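Local structure of proton-dependent oligopeptide transporter family protein (Xanthomonas campestris, 6EI3) at residues S83-C87 with M179-T183; A88-L93 with G106-I110; W378-A383 with M476-A480. The protein belongs to the POT family of the major facilitator superfamily and probably couples the uptake of small peptides to the movement of protons across the membrane. All coordinates share one frame. Residue numbers count along the deposited sequence, not the author numbering.

Contact 1 (S83-C87 with M179-T183); sequences SLIYC and MFIAT. With 78M ((2S)-2,3-dihydroxypropyl(7Z)-pentadec-7-enoate), chain B.
Both segments are single turns of α-helix inside longer helices, 62-95 and 168-188. They run antiparallel, axes 9.5 Å apart at closest approach, signed crossing angle -163°. The segments belong to the third and sixth transmembrane helices of the N-terminal six-helix bundle of the MFS fold. Ser-83 lies opposite Thr-183, and Cys-87 opposite Phe-180; each CA pair is 6.0 Å apart. Met-179 (chi1 t, chi2 p) bends toward helix 62-95. It makes a Met-aromatic contact with Tyr-86 (chi1 t): its SD lies 3.7 Å from the ring centroid, 11° off the normal. Its CE packs on the same ring, 3.5 Å from Tyr-86 CD2. The hydroxyl of Tyr-86 is hydrogen-bonded to Glu-14, the second glutamate of the family's ExxER motif on helix 4-22. Ser-83 CB is 3.5 Å from Thr-183 OG1. Leu-84 starts away, but its CD2 comes to 4.2 Å from Thr-183 CG2, and its CD1 is 3.8 Å from C2 of the monoacylglycerol 78M. No hydrogen bond joins the segments. Thr-183 (chi1 m) turns OG1 back on its own helix, 2.9 Å from Met-179 O, to which it donates. Cys-87 (chi1 m) reaches in beside this bond, placing SG 3.3 Å from Thr-183 OG1.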
loop_
_atom_site.group_PDB
_atom_site.type_symbol
_atom_site.label_atom_id
_atom_site.label_comp_id
_atom_site.label_asym_id
_atom_site.label_seq_id
_atom_site.Cartn_x
_atom_site.Cartn_y
_atom_site.Cartn_z
ATOM N N SER A 83 -18.263 3.570 4.257
ATOM C CA SER A 83 -18.780 2.579 3.299
ATOM C C SER A 83 -19.857 3.169 2.384
ATOM O O SER A 83 -19.919 2.801 1.218
ATOM C CB SER A 83 -19.300 1.336 4.013
ATOM O OG SER A 83 -18.231 0.671 4.665
ATOM N N LEU A 84 -20.684 4.084 2.895
ATOM C CA LEU A 84 -21.723 4.740 2.093
ATOM C C LEU A 84 -21.082 5.716 1.086
ATOM O O LEU A 84 -21.550 5.824 -0.045
ATOM C CB LEU A 84 -22.732 5.479 2.989
ATOM C CG LEU A 84 -23.717 4.627 3.786
ATOM C CD1 LEU A 84 -24.372 5.464 4.886
ATOM C CD2 LEU A 84 -24.781 4.007 2.892
ATOM N N ILE A 85 -20.012 6.421 1.501
ATOM C CA ILE A 85 -19.259 7.325 0.618
ATOM C C ILE A 85 -18.644 6.463 -0.500
ATOM O O ILE A 85 -18.714 6.811 -1.677
ATOM C CB ILE A 85 -18.201 8.147 1.422
ATOM C CG1 ILE A 85 -18.915 9.230 2.303
ATOM C CG2 ILE A 85 -17.186 8.815 0.481
ATOM C CD1 ILE A 85 -18.070 9.907 3.397
ATOM N N TYR A 86 -18.094 5.305 -0.103
ATOM C CA TYR A 86 -17.460 4.296 -0.932
ATOM C C TYR A 86 -18.462 3.863 -2.024
ATOM O O TYR A 86 -18.108 3.860 -3.208
ATOM C CB TYR A 86 -17.058 3.151 0.005
ATOM C CG TYR A 86 -15.993 2.166 -0.424
ATOM C CD1 TYR A 86 -15.708 1.953 -1.775
ATOM C CD2 TYR A 86 -15.363 1.351 0.509
ATOM C CE1 TYR A 86 -14.815 0.960 -2.175
ATOM C CE2 TYR A 86 -14.500 0.334 0.119
ATOM C CZ TYR A 86 -14.208 0.156 -1.224
ATOM O OH TYR A 86 -13.326 -0.831 -1.576
ATOM N N CYS A 87 -19.724 3.548 -1.618
ATOM C CA CYS A 87 -20.845 3.189 -2.495
ATOM C C CYS A 87 -21.143 4.339 -3.473
ATOM O O CYS A 87 -21.327 4.092 -4.659
ATOM C CB CYS A 87 -22.084 2.843 -1.669
ATOM S SG CYS A 87 -22.017 1.220 -0.865
ATOM N N MET A 179 -20.246 -3.821 -3.421
ATOM C CA MET A 179 -19.964 -2.847 -2.366
ATOM C C MET A 179 -21.271 -2.461 -1.686
ATOM O O MET A 179 -21.300 -2.304 -0.468
ATOM C CB MET A 179 -19.242 -1.605 -2.937
ATOM C CG MET A 179 -18.584 -0.745 -1.874
ATOM S SD MET A 179 -17.489 -1.682 -0.746
ATOM C CE MET A 179 -18.013 -0.990 0.824
ATOM N N PHE A 180 -22.360 -2.319 -2.465
ATOM C CA PHE A 180 -23.669 -2.041 -1.886
ATOM C C PHE A 180 -24.040 -3.214 -0.963
ATOM O O PHE A 180 -24.483 -2.995 0.163
ATOM C CB PHE A 180 -24.754 -1.829 -2.968
ATOM C CG PHE A 180 -26.145 -1.880 -2.376
ATOM C CD1 PHE A 180 -26.699 -0.763 -1.760
ATOM C CD2 PHE A 180 -26.873 -3.067 -2.366
ATOM C CE1 PHE A 180 -27.976 -0.824 -1.181
ATOM C CE2 PHE A 180 -28.129 -3.133 -1.751
ATOM C CZ PHE A 180 -28.671 -2.010 -1.171
ATOM N N ILE A 181 -23.822 -4.456 -1.440
ATOM C CA ILE A 181 -24.109 -5.674 -0.671
ATOM C C ILE A 181 -23.212 -5.749 0.556
ATOM O O ILE A 181 -23.699 -6.153 1.608
ATOM C CB ILE A 181 -23.996 -6.958 -1.543
ATOM C CG1 ILE A 181 -25.139 -7.015 -2.605
ATOM C CG2 ILE A 181 -23.981 -8.227 -0.646
ATOM C CD1 ILE A 181 -24.923 -8.067 -3.731
ATOM N N ALA A 182 -21.904 -5.385 0.421
ATOM C CA ALA A 182 -20.960 -5.380 1.547
ATOM C C ALA A 182 -21.466 -4.462 2.660
ATOM O O ALA A 182 -21.443 -4.850 3.831
ATOM C CB ALA A 182 -19.581 -4.901 1.085
ATOM N N THR A 183 -21.929 -3.245 2.280
ATOM C CA THR A 183 -22.438 -2.224 3.216
ATOM C C THR A 183 -23.737 -2.704 3.862
ATOM O O THR A 183 -23.890 -2.575 5.082
ATOM C CB THR A 183 -22.598 -0.861 2.496
ATOM O OG1 THR A 183 -21.367 -0.522 1.859
ATOM C CG2 THR A 183 -23.005 0.269 3.447
HETATM O O21 78M B . -24.070 4.336 13.589
HETATM C C20 78M B . -24.698 5.603 13.451
HETATM C C18 78M B . -24.944 5.929 11.996
HETATM O O19 78M B . -25.216 7.329 11.856
HETATM C C17 78M B . -26.079 5.124 11.412
HETATM O O2 78M B . -26.065 5.401 9.991
HETATM C C1 78M B . -26.855 4.660 9.207
HETATM O O1 78M B . -27.498 3.719 9.597
HETATM C C2 78M B . -26.844 5.172 7.792
HETATM C C3 78M B . -27.574 4.297 6.773
HETATM C C4 78M B . -26.847 2.996 6.449
HETATM C C5 78M B . -27.458 2.218 5.296
HETATM C C6 78M B . -26.971 0.776 5.198
HETATM C C7 78M B . -27.250 0.128 3.872
HETATM C C8 78M B . -28.355 -0.491 3.469
HETATM C C9 78M B . -29.643 -0.702 4.221
HETATM C C10 78M B . -30.666 -1.529 3.432
HETATM C C11 78M B . -30.426 -3.034 3.475
HETATM C C12 78M B . -31.087 -3.815 2.347
HETATM C C13 78M B . -31.004 -5.331 2.509
HETATM C C15 78M B . -30.139 -6.348 0.317
HETATM C C14 78M B . -31.327 -6.136 1.252
#

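Contact 2 (A88-L93 with G106-I110); sequences AGHACL and GLGLI. With 78M ((2S)-2,3-dihydroxypropyl(7Z)-pentadec-7-enoate), chain R.
Each segment is regular α-helix, and the two run antiparallel. The axes come within 7.3 Å, with a signed crossing angle of -158°. The register is set by Gly-89 and Gly-106, whose CA atoms are 3.9 Å apart. A CB on either glycine would clash with the other helix. Gly-89 O lies 3.4 Å from Gly-106 CA, so backbone meets backbone. Side chains pack around this point. Cys-92 (chi1 m) sets CB 3.4 Å from Gly-106 CA, and its SG is 4.1 Å from Leu-109 CD1. Leu-109 (m, t) points toward the partner helix, with CB 3.6 Å from Gly-89 CA. His-90 (chi1 m, chi2 -72°) starts away from helix 100-117, but its ring comes nearer. Ile-110 (m, t) points across. Its CG1 is 3.7 Å from His-90 N. Its CD1 makes a CH-pi contact over the face of the His-90 imidazole, 3.9 Å from the centroid and 9° off the normal. Leu-93 (m, t) brings CD1 to 3.5 Å from Ile-110 CD1, and its CD2 is 4.1 Å from Leu-107 CD2. His-90 and Leu-93 also touch Met-21 of helix 4-22. Gly-108 takes no part across the helices; its CA rests 3.4 Å from C8 of the lipid 78M. No hydrogen bond crosses the interface. This is glycine-mediated close packing in a transmembrane helical hairpin, formed by the third and fourth helices of the MFS N-terminal bundle.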
loop_
_atom_site.group_PDB
_atom_site.type_symbol
_atom_site.label_atom_id
_atom_site.label_comp_id
_atom_site.label_asym_id
_atom_site.label_seq_id
_atom_site.Cartn_x
_atom_site.Cartn_y
_atom_site.Cartn_z
ATOM N N ALA A 88 -21.198 5.586 -2.970
ATOM C CA ALA A 88 -21.452 6.792 -3.769
ATOM C C ALA A 88 -20.383 6.974 -4.866
ATOM O O ALA A 88 -20.721 7.395 -5.971
ATOM C CB ALA A 88 -21.514 8.012 -2.870
ATOM N N GLY A 89 -19.130 6.594 -4.562
ATOM C CA GLY A 89 -18.019 6.628 -5.505
ATOM C C GLY A 89 -18.221 5.645 -6.638
ATOM O O GLY A 89 -18.041 5.999 -7.814
ATOM N N HIS A 90 -18.640 4.406 -6.287
ATOM C CA HIS A 90 -18.959 3.360 -7.263
ATOM C C HIS A 90 -20.115 3.793 -8.160
ATOM O O HIS A 90 -20.035 3.587 -9.364
ATOM C CB HIS A 90 -19.275 2.032 -6.589
ATOM C CG HIS A 90 -18.068 1.231 -6.249
ATOM N ND1 HIS A 90 -17.315 0.612 -7.227
ATOM C CD2 HIS A 90 -17.550 0.927 -5.039
ATOM C CE1 HIS A 90 -16.342 -0.014 -6.593
ATOM N NE2 HIS A 90 -16.444 0.148 -5.268
ATOM N N ALA A 91 -21.139 4.458 -7.592
ATOM C CA ALA A 91 -22.293 5.013 -8.326
ATOM C C ALA A 91 -21.839 6.152 -9.270
ATOM O O ALA A 91 -22.433 6.348 -10.328
ATOM C CB ALA A 91 -23.326 5.550 -7.350
ATOM N N CYS A 92 -20.790 6.902 -8.886
ATOM C CA CYS A 92 -20.259 7.957 -9.731
ATOM C C CYS A 92 -19.594 7.366 -10.964
ATOM O O CYS A 92 -19.786 7.903 -12.058
ATOM C CB CYS A 92 -19.322 8.873 -8.963
ATOM S SG CYS A 92 -20.166 10.066 -7.900
ATOM N N LEU A 93 -18.906 6.211 -10.819
ATOM C CA LEU A 93 -18.290 5.559 -11.968
ATOM C C LEU A 93 -19.349 5.103 -13.016
ATOM O O LEU A 93 -19.006 4.970 -14.195
ATOM C CB LEU A 93 -17.338 4.417 -11.587
ATOM C CG LEU A 93 -16.243 4.651 -10.527
ATOM C CD1 LEU A 93 -15.395 3.427 -10.381
ATOM C CD2 LEU A 93 -15.349 5.865 -10.835
ATOM N N GLY A 106 -15.761 10.135 -8.480
ATOM C CA GLY A 106 -16.034 8.737 -8.138
ATOM C C GLY A 106 -14.808 8.025 -7.597
ATOM O O GLY A 106 -14.859 7.486 -6.496
ATOM N N LEU A 107 -13.662 8.121 -8.312
ATOM C CA LEU A 107 -12.395 7.535 -7.833
ATOM C C LEU A 107 -11.956 8.139 -6.518
ATOM O O LEU A 107 -11.439 7.412 -5.687
ATOM C CB LEU A 107 -11.255 7.685 -8.848
ATOM C CG LEU A 107 -11.375 6.942 -10.169
ATOM C CD1 LEU A 107 -10.252 7.363 -11.099
ATOM C CD2 LEU A 107 -11.342 5.441 -9.973
ATOM N N GLY A 108 -12.130 9.460 -6.363
ATOM C CA GLY A 108 -11.809 10.186 -5.135
ATOM C C GLY A 108 -12.625 9.687 -3.945
ATOM O O GLY A 108 -12.086 9.449 -2.865
ATOM N N LEU A 109 -13.929 9.488 -4.153
ATOM C CA LEU A 109 -14.858 8.990 -3.137
ATOM C C LEU A 109 -14.567 7.531 -2.766
ATOM O O LEU A 109 -14.660 7.173 -1.588
ATOM C CB LEU A 109 -16.314 9.173 -3.617
ATOM C CG LEU A 109 -16.812 10.628 -3.780
ATOM C CD1 LEU A 109 -18.215 10.657 -4.379
ATOM C CD2 LEU A 109 -16.750 11.434 -2.455
ATOM N N ILE A 110 -14.161 6.704 -3.760
ATOM C CA ILE A 110 -13.770 5.303 -3.536
ATOM C C ILE A 110 -12.502 5.275 -2.729
ATOM O O ILE A 110 -12.453 4.548 -1.754
ATOM C CB ILE A 110 -13.628 4.490 -4.859
ATOM C CG1 ILE A 110 -15.034 4.217 -5.447
ATOM C CG2 ILE A 110 -12.885 3.141 -4.615
ATOM C CD1 ILE A 110 -15.019 3.769 -6.885
HETATM O O21 78M R . -6.227 14.002 7.389
HETATM C C20 78M R . -7.212 14.995 7.131
HETATM C C18 78M R . -7.704 14.910 5.705
HETATM O O19 78M R . -6.719 15.440 4.811
HETATM C C17 78M R . -9.040 15.590 5.508
HETATM O O2 78M R . -9.406 15.245 4.151
HETATM C C1 78M R . -10.564 15.701 3.660
HETATM O O1 78M R . -11.476 16.108 4.332
HETATM C C2 78M R . -10.544 15.694 2.161
HETATM C C3 78M R . -11.452 14.655 1.530
HETATM C C4 78M R . -12.244 15.238 0.372
HETATM C C5 78M R . -12.773 14.220 -0.616
HETATM C C6 78M R . -11.754 13.765 -1.659
HETATM C C7 78M R . -12.466 13.092 -2.786
HETATM C C8 78M R . -12.400 13.358 -4.082
HETATM C C9 78M R . -11.539 14.343 -4.818
HETATM C C10 78M R . -11.413 13.900 -6.274
HETATM C C11 78M R . -10.945 14.975 -7.236
HETATM C C12 78M R . -11.520 14.807 -8.630
HETATM C C13 78M R . -11.130 15.904 -9.602
HETATM C C15 78M R . -11.458 16.863 -11.919
HETATM C C14 78M R . -12.012 15.967 -10.837
#

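Contact 3 (W378-A383 with M476-A480); sequences WIAVGA and MFFFA. With 78M ((2S)-2,3-dihydroxypropyl(7Z)-pentadec-7-enoate), chain F.
The helical turns 378-383 and 476-480 run antiparallel at 167°, with axes 8.1 Å apart at closest approach. CA atoms pair Trp-378 with Ala-480 (4.9 Å) and Gly-382 with Met-476 (5.0 Å). Trp-378 (chi1 m, chi2 70°) points across. Its CE3 lies 3.5 Å from Met-476 O, which sits at the ring edge, while Phe-479 CB packs over the face, 3.7 Å from CE3. Trp-378 CB is 3.8 Å from Ala-480 CB. Ile-379 (m, m) starts away but swings CD1 back to 3.7 Å from Ala-480 CB. Ala-380 faces lipid, its CB 3.9 Å from C8 of 78M. Val-381 (chi1 t) sets CG1 3.7 Å from Met-476 SD. Gly-382 lets the Phe-477 ring lie close: its CA makes a CH-pi contact 4.1 Å from the centroid, and a CB here would clash with Phe-477 CE1. Ala-383 N is 3.7 Å from Phe-477 CZ, while Ala-383 CB is 3.8 Å from C4 of 78M. No hydrogen bond links the segments. They belong to helices 363-389 and 471-495, the ninth and twelfth transmembrane helices of the MFS C-terminal bundle. Helix 312-317 packs on Trp-378, Val-381 and Met-476, and helix 400-424 packs on Ala-380 and Val-381.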
loop_
_atom_site.group_PDB
_atom_site.type_symbol
_atom_site.label_atom_id
_atom_site.label_comp_id
_atom_site.label_asym_id
_atom_site.label_seq_id
_atom_site.Cartn_x
_atom_site.Cartn_y
_atom_site.Cartn_z
ATOM N N TRP A 378 11.802 -6.849 -12.243
ATOM C CA TRP A 378 11.824 -5.711 -13.153
ATOM C C TRP A 378 12.943 -5.827 -14.205
ATOM O O TRP A 378 12.778 -5.266 -15.284
ATOM C CB TRP A 378 11.826 -4.397 -12.368
ATOM C CG TRP A 378 10.428 -4.068 -11.910
ATOM C CD1 TRP A 378 9.702 -4.722 -10.956
ATOM C CD2 TRP A 378 9.532 -3.127 -12.522
ATOM N NE1 TRP A 378 8.417 -4.229 -10.916
ATOM C CE2 TRP A 378 8.297 -3.221 -11.843
ATOM C CE3 TRP A 378 9.655 -2.207 -13.577
ATOM C CZ2 TRP A 378 7.213 -2.394 -12.145
ATOM C CZ3 TRP A 378 8.580 -1.381 -13.876
ATOM C CH2 TRP A 378 7.360 -1.508 -13.192
ATOM N N ILE A 379 14.010 -6.642 -13.954
ATOM C CA ILE A 379 15.016 -6.934 -14.992
ATOM C C ILE A 379 14.295 -7.793 -16.071
ATOM O O ILE A 379 14.434 -7.519 -17.264
ATOM C CB ILE A 379 16.321 -7.621 -14.466
ATOM C CG1 ILE A 379 17.183 -6.674 -13.575
ATOM C CG2 ILE A 379 17.165 -8.236 -15.634
ATOM C CD1 ILE A 379 17.836 -5.416 -14.309
ATOM N N ALA A 380 13.498 -8.791 -15.630
ATOM C CA ALA A 380 12.705 -9.661 -16.492
ATOM C C ALA A 380 11.655 -8.863 -17.290
ATOM O O ALA A 380 11.572 -9.070 -18.496
ATOM C CB ALA A 380 12.035 -10.749 -15.675
ATOM N N VAL A 381 10.898 -7.924 -16.645
ATOM C CA VAL A 381 9.900 -7.069 -17.344
ATOM C C VAL A 381 10.565 -6.221 -18.443
ATOM O O VAL A 381 9.997 -6.067 -19.531
ATOM C CB VAL A 381 9.025 -6.166 -16.416
ATOM C CG1 VAL A 381 7.924 -5.449 -17.208
ATOM C CG2 VAL A 381 8.381 -6.987 -15.325
ATOM N N GLY A 382 11.724 -5.652 -18.120
ATOM C CA GLY A 382 12.486 -4.815 -19.035
ATOM C C GLY A 382 13.023 -5.599 -20.219
ATOM O O GLY A 382 12.949 -5.127 -21.360
ATOM N N ALA A 383 13.543 -6.820 -19.951
ATOM C CA ALA A 383 14.080 -7.725 -20.978
ATOM C C ALA A 383 12.955 -8.177 -21.927
ATOM O O ALA A 383 13.168 -8.284 -23.133
ATOM C CB ALA A 383 14.759 -8.921 -20.321
ATOM N N MET A 476 11.404 0.626 -16.887
ATOM C CA MET A 476 11.472 -0.707 -16.288
ATOM C C MET A 476 12.850 -0.974 -15.693
ATOM O O MET A 476 12.945 -1.357 -14.524
ATOM C CB MET A 476 11.041 -1.790 -17.275
ATOM C CG MET A 476 9.568 -1.742 -17.580
ATOM S SD MET A 476 9.218 -2.525 -19.153
ATOM C CE MET A 476 7.436 -2.195 -19.262
ATOM N N PHE A 477 13.907 -0.657 -16.450
ATOM C CA PHE A 477 15.300 -0.801 -15.986
ATOM C C PHE A 477 15.629 0.174 -14.869
ATOM O O PHE A 477 16.335 -0.196 -13.939
ATOM C CB PHE A 477 16.289 -0.699 -17.153
ATOM C CG PHE A 477 16.227 -1.919 -18.048
ATOM C CD1 PHE A 477 16.282 -3.204 -17.510
ATOM C CD2 PHE A 477 16.146 -1.784 -19.427
ATOM C CE1 PHE A 477 16.241 -4.327 -18.331
ATOM C CE2 PHE A 477 16.082 -2.911 -20.249
ATOM C CZ PHE A 477 16.123 -4.176 -19.696
ATOM N N PHE A 478 15.050 1.381 -14.917
ATOM C CA PHE A 478 15.191 2.377 -13.853
ATOM C C PHE A 478 14.620 1.820 -12.528
ATOM O O PHE A 478 15.284 1.915 -11.498
ATOM C CB PHE A 478 14.487 3.697 -14.222
ATOM C CG PHE A 478 14.384 4.636 -13.040
ATOM C CD1 PHE A 478 15.481 5.387 -12.628
ATOM C CD2 PHE A 478 13.199 4.741 -12.314
ATOM C CE1 PHE A 478 15.393 6.228 -11.510
ATOM C CE2 PHE A 478 13.107 5.593 -11.208
ATOM C CZ PHE A 478 14.209 6.311 -10.797
ATOM N N PHE A 479 13.384 1.268 -12.552
ATOM C CA PHE A 479 12.795 0.726 -11.330
ATOM C C PHE A 479 13.573 -0.462 -10.771
ATOM O O PHE A 479 13.716 -0.531 -9.551
ATOM C CB PHE A 479 11.304 0.419 -11.491
ATOM C CG PHE A 479 10.520 1.713 -11.424
ATOM C CD1 PHE A 479 10.339 2.374 -10.213
ATOM C CD2 PHE A 479 9.939 2.255 -12.568
ATOM C CE1 PHE A 479 9.616 3.570 -10.153
ATOM C CE2 PHE A 479 9.200 3.441 -12.505
ATOM C CZ PHE A 479 9.054 4.096 -11.301
ATOM N N ALA A 480 14.131 -1.345 -11.643
ATOM C CA ALA A 480 14.995 -2.465 -11.239
ATOM C C ALA A 480 16.222 -1.940 -10.488
ATOM O O ALA A 480 16.547 -2.457 -9.415
ATOM C CB ALA A 480 15.459 -3.238 -12.462
HETATM O O21 78M F . 12.389 -14.046 -27.936
HETATM C C20 78M F . 12.889 -13.203 -26.907
HETATM C C18 78M F . 13.711 -13.997 -25.919
HETATM O O19 78M F . 12.901 -14.978 -25.267
HETATM C C17 78M F . 14.448 -13.130 -24.921
HETATM O O2 78M F . 13.542 -12.671 -23.886
HETATM C C1 78M F . 13.600 -13.276 -22.691
HETATM O O1 78M F . 14.123 -14.346 -22.505
HETATM C C2 78M F . 12.950 -12.443 -21.624
HETATM C C3 78M F . 12.915 -13.117 -20.254
HETATM C C4 78M F . 13.635 -12.332 -19.171
HETATM C C5 78M F . 15.048 -12.798 -18.857
HETATM C C6 78M F . 15.790 -11.875 -17.888
HETATM C C7 78M F . 16.172 -12.533 -16.601
HETATM C C8 78M F . 15.440 -12.600 -15.502
HETATM C C9 78M F . 15.819 -13.258 -14.209
HETATM C C10 78M F . 15.944 -14.784 -14.303
HETATM C C11 78M F . 16.805 -15.411 -13.214
HETATM C C12 78M F . 16.078 -15.711 -11.911
HETATM C C13 78M F . 17.006 -16.040 -10.756
HETATM C C15 78M F . 17.243 -16.745 -8.347
HETATM C C14 78M F . 16.290 -16.447 -9.482
#

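How the contacts relate
From the N terminus, helix 62-95 is the first to take part and serves two contacts. Contact 2 closes a short hairpin with helix 100-117, with 12 residues between its segments. Contact 1 closes a wider loop to helix 168-188, with 91 residues between, so contact 2 is nested within it. Their centres are 10 Å apart and they touch: Tyr-86 CE1 is 3.8 Å from Ile-110 CG2. Contact 3 follows in series, about 38 Å from contact 1 between centres. It closes its own loop, with 92 residues between, in the C-terminal bundle. It joins helices 363-389 and 471-495, transmembrane helices 9 and 12, the pseudo-symmetric counterparts of 3 and 6 in contact 1.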